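Local atomic coordinates of Rod shape-determining protein (MreC) (Helicobacter pylori, PDB entry 5LP5), a protein that binds the penicillin-binding protein PBP2 in a core cell-wall synthesis complex and is probably involved in maintaining the rod shape of the cell. Residues V139-G143 against R144-F148; F182-P185 against S186-I189; I216-Y220 against T221-A225. All blocks are in the same frame, centred on the assembly; numbering follows the deposited sequence.

Contact 1. Residues V139-G143 against R144-F148; sequences VLEKG and RLNGF
A beta hairpin with a two-residue loop turns from Glu141 to Arg144 in a type I' beta turn. The turn residues Lys142 and Gly143 both have positive phi, and that of Gly143 (74°) is one that glycine adopts easily. Glu141 and Arg144 form the last hydrogen-bonded pair: Arg144 N gives to Glu141 O at 2.9 Å, and Glu141 N gives to Arg144 O at 3.0 Å. Leu140 and Leu145 make the next, non-hydrogen-bonded pair. Val139 and Asn146 bond both ways again, with Val139 N to Asn146 O at 2.8 Å.

The side chains of Val139, Glu141, Arg144 and Asn146 share one face. On it, Val139 CG2 lies at the edge of the Phe148 ring, 4.0 Å from CE2. CG2 is anti to the carbonyl carbon, which puts this methyl rather than CG1 against the ring. Glu141 OE1 also lies near the ring plane, beyond the edge, and 3.6 Å from Asn146 ND2. The carboxylate and the amide meet almost at right angles, their planes 77° apart. The firmer partner of Glu141 is Arg154, which makes a salt bridge to OE2. On the other face Leu145 CD1 comes 4.3 Å from Leu140 CB, and Leu145 also packs on Leu114 and Leu120.

The two strands belong to a six-stranded antiparallel barrel. Strand 144-149 continues the sheet to strand 111-114, and strand 134-141 pairs with strand 125-129. A type I' turn is a common way to close a hairpin with a two-residue loop between antiparallel strands.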
loop_
_atom_site.group_PDB
_atom_site.type_symbol
_atom_site.label_atom_id
_atom_site.label_comp_id
_atom_site.label_asym_id
_atom_site.label_seq_id
_atom_site.Cartn_x
_atom_site.Cartn_y
_atom_site.Cartn_z
ATOM N N VAL C 139 -29.688 -1.307 18.073
ATOM C CA VAL C 139 -29.936 -2.716 17.735
ATOM C C VAL C 139 -31.037 -3.319 18.590
ATOM O O VAL C 139 -31.090 -3.091 19.805
ATOM C CB VAL C 139 -28.686 -3.597 17.936
ATOM C CG1 VAL C 139 -28.879 -4.924 17.214
ATOM C CG2 VAL C 139 -27.434 -2.884 17.445
ATOM N N LEU C 140 -31.904 -4.092 17.948
ATOM C CA LEU C 140 -32.915 -4.856 18.679
ATOM C C LEU C 140 -32.311 -6.192 19.072
ATOM O O LEU C 140 -31.803 -6.905 18.223
ATOM C CB LEU C 140 -34.151 -5.063 17.812
ATOM C CG LEU C 140 -35.276 -5.900 18.388
ATOM C CD1 LEU C 140 -35.866 -5.231 19.611
ATOM C CD2 LEU C 140 -36.357 -6.142 17.333
ATOM N N GLU C 141 -32.330 -6.511 20.356
ATOM C CA GLU C 141 -31.827 -7.797 20.857
ATOM C C GLU C 141 -32.765 -8.288 21.942
ATOM O O GLU C 141 -33.079 -7.547 22.883
ATOM C CB GLU C 141 -30.418 -7.685 21.441
ATOM C CG GLU C 141 -29.314 -7.453 20.414
ATOM C CD GLU C 141 -28.009 -6.948 21.036
ATOM O OE1 GLU C 141 -28.042 -6.233 22.066
ATOM O OE2 GLU C 141 -26.937 -7.249 20.473
ATOM N N LYS C 142 -33.210 -9.535 21.808
ATOM C CA LYS C 142 -34.159 -10.134 22.728
ATOM C C LYS C 142 -35.231 -9.152 23.136
ATOM O O LYS C 142 -35.420 -8.885 24.313
ATOM C CB LYS C 142 -33.435 -10.668 23.952
ATOM C CG LYS C 142 -32.724 -11.985 23.668
ATOM C CD LYS C 142 -32.052 -12.570 24.911
ATOM C CE LYS C 142 -31.180 -13.766 24.559
ATOM N NZ LYS C 142 -29.917 -13.337 23.871
ATOM N N GLY C 143 -35.904 -8.590 22.149
ATOM C CA GLY C 143 -37.065 -7.758 22.425
ATOM C C GLY C 143 -36.805 -6.379 22.989
ATOM O O GLY C 143 -37.751 -5.653 23.239
ATOM N N ARG C 144 -35.539 -6.008 23.173
ATOM C CA ARG C 144 -35.167 -4.680 23.713
ATOM C C ARG C 144 -34.417 -3.835 22.697
ATOM O O ARG C 144 -33.467 -4.282 22.058
ATOM C CB ARG C 144 -34.285 -4.831 24.951
ATOM C CG ARG C 144 -34.936 -5.661 26.024
ATOM C CD ARG C 144 -34.093 -5.798 27.259
ATOM N NE ARG C 144 -34.873 -6.474 28.292
ATOM C CZ ARG C 144 -35.738 -5.870 29.109
ATOM N NH1 ARG C 144 -35.942 -4.558 29.040
ATOM N NH2 ARG C 144 -36.400 -6.581 30.018
ATOM N N LEU C 145 -34.839 -2.600 22.546
ATOM C CA LEU C 145 -34.230 -1.736 21.540
ATOM C C LEU C 145 -33.149 -0.892 22.205
ATOM O O LEU C 145 -33.437 0.004 23.003
ATOM C CB LEU C 145 -35.288 -0.865 20.883
ATOM C CG LEU C 145 -34.812 -0.035 19.708
ATOM C CD1 LEU C 145 -34.137 -0.889 18.652
ATOM C CD2 LEU C 145 -35.992 0.741 19.125
ATOM N N ASN C 146 -31.899 -1.210 21.900
ATOM C CA ASN C 146 -30.781 -0.577 22.575
ATOM C C ASN C 146 -30.052 0.405 21.677
ATOM O O ASN C 146 -29.701 0.084 20.537
ATOM C CB ASN C 146 -29.796 -1.629 23.040
ATOM C CG ASN C 146 -30.365 -2.548 24.074
ATOM O OD1 ASN C 146 -31.152 -2.129 24.935
ATOM N ND2 ASN C 146 -29.973 -3.821 23.995
ATOM N N GLY C 147 -29.805 1.595 22.219
ATOM C CA GLY C 147 -29.031 2.616 21.507
ATOM C C GLY C 147 -27.600 2.666 22.010
ATOM O O GLY C 147 -27.368 2.850 23.209
ATOM N N PHE C 148 -26.651 2.468 21.107
ATOM C CA PHE C 148 -25.239 2.608 21.430
ATOM C C PHE C 148 -24.710 3.850 20.754
ATOM O O PHE C 148 -24.541 3.888 19.541
ATOM C CB PHE C 148 -24.456 1.374 21.002
ATOM C CG PHE C 148 -25.042 0.101 21.525
ATOM C CD1 PHE C 148 -24.923 -0.234 22.862
ATOM C CD2 PHE C 148 -25.751 -0.731 20.696
ATOM C CE1 PHE C 148 -25.500 -1.389 23.363
ATOM C CE2 PHE C 148 -26.329 -1.889 21.185
ATOM C CZ PHE C 148 -26.199 -2.223 22.523
#

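Contact 2. Residues F182-P185 against S186-I189; sequences FIVP and SAEI
The backbone reverses in a type I beta turn from Val184 to Ala187, closed by Ala187 N giving to Val184 O at 3.2 Å. The donor sits above the carbonyl plane, 54° out of it, so the bond does not follow a lone pair. Pro185 and Ser186 occupy the two corner positions, and the proline's fixed phi of -67° suits the first of them.

Four apolar side chains, of Ile183, Val184, Ala187 and Ile189, meet across the turn and the residues after it. Ala187 CB rests 3.5 Å from Val184 CG2. With chi1 at -60°, that methyl sits between the backbone N and the carbonyl carbon of Val184, on the side where Ala187 lies. Ile183 CG2 meets Ala187 CB from another direction, at 4.1 Å. Ile183 and Ile189 then reach toward each other tip to tip, with their CD1 atoms 3.9 Å apart.

The turn leaves strand 178-183 and leads into the loop before strand 194-197. Ile183 and Ala187 pack on Val166 of strand 166-172. Ile189 touches Val213 and Ile216 of strand 209-218, and both isoleucines lie on Ile161 of strand 158-161, at the end of the second barrel.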
loop_
_atom_site.group_PDB
_atom_site.type_symbol
_atom_site.label_atom_id
_atom_site.label_comp_id
_atom_site.label_asym_id
_atom_site.label_seq_id
_atom_site.Cartn_x
_atom_site.Cartn_y
_atom_site.Cartn_z
ATOM N N PHE C 182 -8.982 4.129 9.785
ATOM C CA PHE C 182 -8.725 3.334 8.576
ATOM C C PHE C 182 -8.777 4.077 7.242
ATOM O O PHE C 182 -9.202 3.549 6.229
ATOM C CB PHE C 182 -9.616 2.096 8.541
ATOM C CG PHE C 182 -9.656 1.336 9.838
ATOM C CD1 PHE C 182 -8.486 1.008 10.531
ATOM C CD2 PHE C 182 -10.883 1.028 10.410
ATOM C CE1 PHE C 182 -8.553 0.336 11.736
ATOM C CE2 PHE C 182 -10.957 0.322 11.604
ATOM C CZ PHE C 182 -9.789 -0.023 12.268
ATOM N N ILE C 183 -8.256 5.288 7.248
ATOM C CA ILE C 183 -8.177 6.141 6.064
ATOM C C ILE C 183 -6.881 5.883 5.292
ATOM O O ILE C 183 -5.805 5.739 5.886
ATOM C CB ILE C 183 -8.168 7.611 6.489
ATOM C CG1 ILE C 183 -9.339 7.909 7.423
ATOM C CG2 ILE C 183 -8.190 8.541 5.303
ATOM C CD1 ILE C 183 -9.206 9.211 8.198
ATOM N N VAL C 184 -6.975 5.869 3.974
ATOM C CA VAL C 184 -5.784 5.629 3.145
ATOM C C VAL C 184 -4.731 6.697 3.393
ATOM O O VAL C 184 -5.050 7.856 3.498
ATOM C CB VAL C 184 -6.114 5.547 1.624
ATOM C CG1 VAL C 184 -7.078 4.418 1.324
ATOM C CG2 VAL C 184 -6.744 6.815 1.133
ATOM N N PRO C 185 -3.460 6.310 3.483
ATOM C CA PRO C 185 -2.427 7.284 3.834
ATOM C C PRO C 185 -2.198 8.364 2.771
ATOM O O PRO C 185 -1.720 9.451 3.094
ATOM C CB PRO C 185 -1.158 6.423 4.000
ATOM C CG PRO C 185 -1.639 5.018 4.033
ATOM C CD PRO C 185 -2.880 4.996 3.193
ATOM N N SER C 186 -2.560 8.084 1.525
ATOM C CA SER C 186 -2.345 9.050 0.456
ATOM C C SER C 186 -3.430 10.110 0.365
ATOM O O SER C 186 -3.303 11.018 -0.443
ATOM C CB SER C 186 -2.251 8.333 -0.892
ATOM O OG SER C 186 -3.477 7.712 -1.236
ATOM N N ALA C 187 -4.475 9.997 1.188
ATOM C CA ALA C 187 -5.651 10.869 1.099
ATOM C C ALA C 187 -5.392 12.246 1.656
ATOM O O ALA C 187 -4.659 12.413 2.630
ATOM C CB ALA C 187 -6.829 10.269 1.835
ATOM N N GLU C 188 -6.024 13.236 1.025
ATOM C CA GLU C 188 -5.797 14.634 1.359
ATOM C C GLU C 188 -6.923 15.114 2.243
ATOM O O GLU C 188 -8.043 15.315 1.781
ATOM C CB GLU C 188 -5.698 15.476 0.099
ATOM C CG GLU C 188 -4.356 15.342 -0.585
ATOM C CD GLU C 188 -4.257 16.174 -1.835
ATOM O OE1 GLU C 188 -5.279 16.326 -2.544
ATOM O OE2 GLU C 188 -3.139 16.672 -2.111
ATOM N N ILE C 189 -6.607 15.274 3.524
ATOM C CA ILE C 189 -7.564 15.774 4.513
ATOM C C ILE C 189 -7.066 17.071 5.122
ATOM O O ILE C 189 -5.875 17.246 5.290
ATOM C CB ILE C 189 -7.717 14.778 5.670
ATOM C CG1 ILE C 189 -8.095 13.393 5.183
ATOM C CG2 ILE C 189 -8.744 15.279 6.673
ATOM C CD1 ILE C 189 -7.972 12.380 6.299
#

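Contact 3. Residues I216-Y220 against T221-A225; sequences IEDHY and TYKSA
His219 meets Tyr222 across the end of the hairpin made by strands 209-218 and 223-228. Its CB sits over one face of the tyrosine ring, 3.8 Å from the centroid, in a CH-pi contact. CG then passes beside CZ and OH of Tyr222, and the hydroxyl oxygen lies over a face of the imidazole, offset toward its rim. CD2 is 3.6 Å from Tyr222 CE1, and Ser224 OG lies at the imidazole edge beside it. The planes of the two rings are 26° apart but slid, so they barely overlap. At the tip NE2 gives a hydrogen bond to Glu217 OE1 at 2.9 Å, using the anti lone pair of that oxygen. With CG anti to the carbonyl carbon (chi1 -59°), the ring is swung back along its own strand toward Glu217.

The backbone frames this group. Glu217 and Ser224 form a hydrogen-bonded pair, with Ser224 N to Glu217 O at 3.0 Å. Nearer the bend, His219 N gives to Tyr222 O at 2.9 Å. Thr221 N bonds to His219 O at 2.8 Å, and with phi 74° at Tyr220 this makes a classic gamma turn. On the other face of the hairpin, Lys223 CG lies 3.7 Å from Asp218 OD1 and CD touches Ile216 CG2. The lysine ammonium bonds outside the hairpin, to the carbonyl oxygens of Ala187 and Pro185.

Ser224 OG is bonded to Asp181. Tyr222 packs on Pro147 of the PBP2 chain, so His219 backs a residue of that interface. A carboxylate on NE2 would probably fix the imidazole's rotation and may favour its protonated form.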
loop_
_atom_site.group_PDB
_atom_site.type_symbol
_atom_site.label_atom_id
_atom_site.label_comp_id
_atom_site.label_asym_id
_atom_site.label_seq_id
_atom_site.Cartn_x
_atom_site.Cartn_y
_atom_site.Cartn_z
ATOM N N ILE C 216 -5.094 14.715 13.080
ATOM C CA ILE C 216 -4.840 13.588 12.199
ATOM C C ILE C 216 -3.622 12.790 12.672
ATOM O O ILE C 216 -2.535 13.327 12.750
ATOM C CB ILE C 216 -4.576 14.083 10.770
ATOM C CG1 ILE C 216 -5.793 14.895 10.273
ATOM C CG2 ILE C 216 -4.276 12.900 9.866
ATOM C CD1 ILE C 216 -5.666 15.518 8.899
ATOM N N GLU C 217 -3.810 11.513 12.976
ATOM C CA GLU C 217 -2.738 10.623 13.436
ATOM C C GLU C 217 -2.250 9.782 12.256
ATOM O O GLU C 217 -3.056 9.289 11.466
ATOM C CB GLU C 217 -3.239 9.666 14.529
ATOM C CG GLU C 217 -3.971 10.276 15.721
ATOM C CD GLU C 217 -4.809 9.235 16.501
ATOM O OE1 GLU C 217 -4.764 8.022 16.235
ATOM O OE2 GLU C 217 -5.558 9.602 17.418
ATOM N N ASP C 218 -0.943 9.628 12.132
ATOM C CA ASP C 218 -0.381 8.688 11.157
ATOM C C ASP C 218 -0.153 7.336 11.834
ATOM O O ASP C 218 0.523 7.281 12.841
ATOM C CB ASP C 218 0.936 9.241 10.603
ATOM C CG ASP C 218 1.414 8.515 9.337
ATOM O OD1 ASP C 218 0.571 8.037 8.521
ATOM O OD2 ASP C 218 2.652 8.415 9.171
ATOM N N HIS C 219 -0.720 6.274 11.276
ATOM C CA HIS C 219 -0.393 4.917 11.714
ATOM C C HIS C 219 0.261 4.120 10.573
ATOM O O HIS C 219 0.239 2.886 10.550
ATOM C CB HIS C 219 -1.630 4.170 12.181
ATOM C CG HIS C 219 -2.358 4.823 13.315
ATOM N ND1 HIS C 219 -1.907 4.798 14.618
ATOM C CD2 HIS C 219 -3.534 5.494 13.337
ATOM C CE1 HIS C 219 -2.756 5.458 15.387
ATOM N NE2 HIS C 219 -3.757 5.884 14.636
ATOM N N TYR C 220 0.858 4.827 9.632
ATOM C CA TYR C 220 1.686 4.242 8.561
ATOM C C TYR C 220 0.926 3.520 7.435
ATOM O O TYR C 220 1.032 3.920 6.255
ATOM C CB TYR C 220 2.756 3.337 9.133
ATOM C CG TYR C 220 3.457 3.950 10.328
ATOM C CD1 TYR C 220 4.335 5.008 10.176
ATOM C CD2 TYR C 220 3.202 3.488 11.610
ATOM C CE1 TYR C 220 4.977 5.565 11.272
ATOM C CE2 TYR C 220 3.839 4.031 12.712
ATOM C CZ TYR C 220 4.727 5.065 12.538
ATOM O OH TYR C 220 5.376 5.598 13.630
ATOM N N THR C 221 0.174 2.474 7.779
ATOM C CA THR C 221 -0.603 1.757 6.751
ATOM C C THR C 221 -1.972 2.434 6.533
ATOM O O THR C 221 -2.678 2.175 5.559
ATOM C CB THR C 221 -0.768 0.252 7.047
ATOM O OG1 THR C 221 -1.919 0.024 7.858
ATOM C CG2 THR C 221 0.482 -0.306 7.748
ATOM N N TYR C 222 -2.315 3.322 7.450
ATOM C CA TYR C 222 -3.537 4.076 7.408
ATOM C C TYR C 222 -3.398 5.284 8.346
ATOM O O TYR C 222 -2.440 5.378 9.118
ATOM C CB TYR C 222 -4.699 3.177 7.842
ATOM C CG TYR C 222 -4.714 2.837 9.313
ATOM C CD1 TYR C 222 -5.537 3.529 10.195
ATOM C CD2 TYR C 222 -3.905 1.824 9.824
ATOM C CE1 TYR C 222 -5.575 3.210 11.540
ATOM C CE2 TYR C 222 -3.933 1.492 11.174
ATOM C CZ TYR C 222 -4.755 2.199 12.026
ATOM O OH TYR C 222 -4.768 1.884 13.355
ATOM N N LYS C 223 -4.365 6.199 8.261
ATOM C CA LYS C 223 -4.424 7.365 9.126
ATOM C C LYS C 223 -5.748 7.404 9.826
ATOM O O LYS C 223 -6.697 6.773 9.396
ATOM C CB LYS C 223 -4.337 8.636 8.297
ATOM C CG LYS C 223 -2.938 9.018 7.846
ATOM C CD LYS C 223 -2.938 10.330 7.052
ATOM C CE LYS C 223 -3.816 10.272 5.801
ATOM N NZ LYS C 223 -3.430 11.294 4.798
ATOM N N SER C 224 -5.800 8.183 10.900
ATOM C CA SER C 224 -7.020 8.410 11.649
ATOM C C SER C 224 -7.292 9.899 11.726
ATOM O O SER C 224 -6.387 10.703 11.599
ATOM C CB SER C 224 -6.879 7.875 13.082
ATOM O OG SER C 224 -6.869 6.461 13.148
ATOM N N ALA C 225 -8.547 10.246 11.964
ATOM C CA ALA C 225 -8.943 11.625 12.131
ATOM C C ALA C 225 -9.784 11.740 13.366
ATOM O O ALA C 225 -10.802 11.070 13.500
ATOM C CB ALA C 225 -9.739 12.110 10.924
#

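Contacts 2 and 3 belong to one barrel and contact 1 to the other. The centre of contact 1 is about 34 Å from that of contact 2 and about 33 Å from that of contact 3, on the opposite side of the chain's centre. Contacts 2 and 3 have centres only about 7 Å apart and touch. Ile183 O and Lys223 N, 2.8 Å apart, continue the pairing of strands 178-183 and 223-228, while Lys223 NZ reaches Ala187 O at 2.7 Å. Together these two turns face PBP2: Phe182 and Tyr222, whose rings meet, both pack on Pro147 of the PBP2 chain. Contact 1 meets PBP2 more sparingly, through Val139 on Gln139 of that chain.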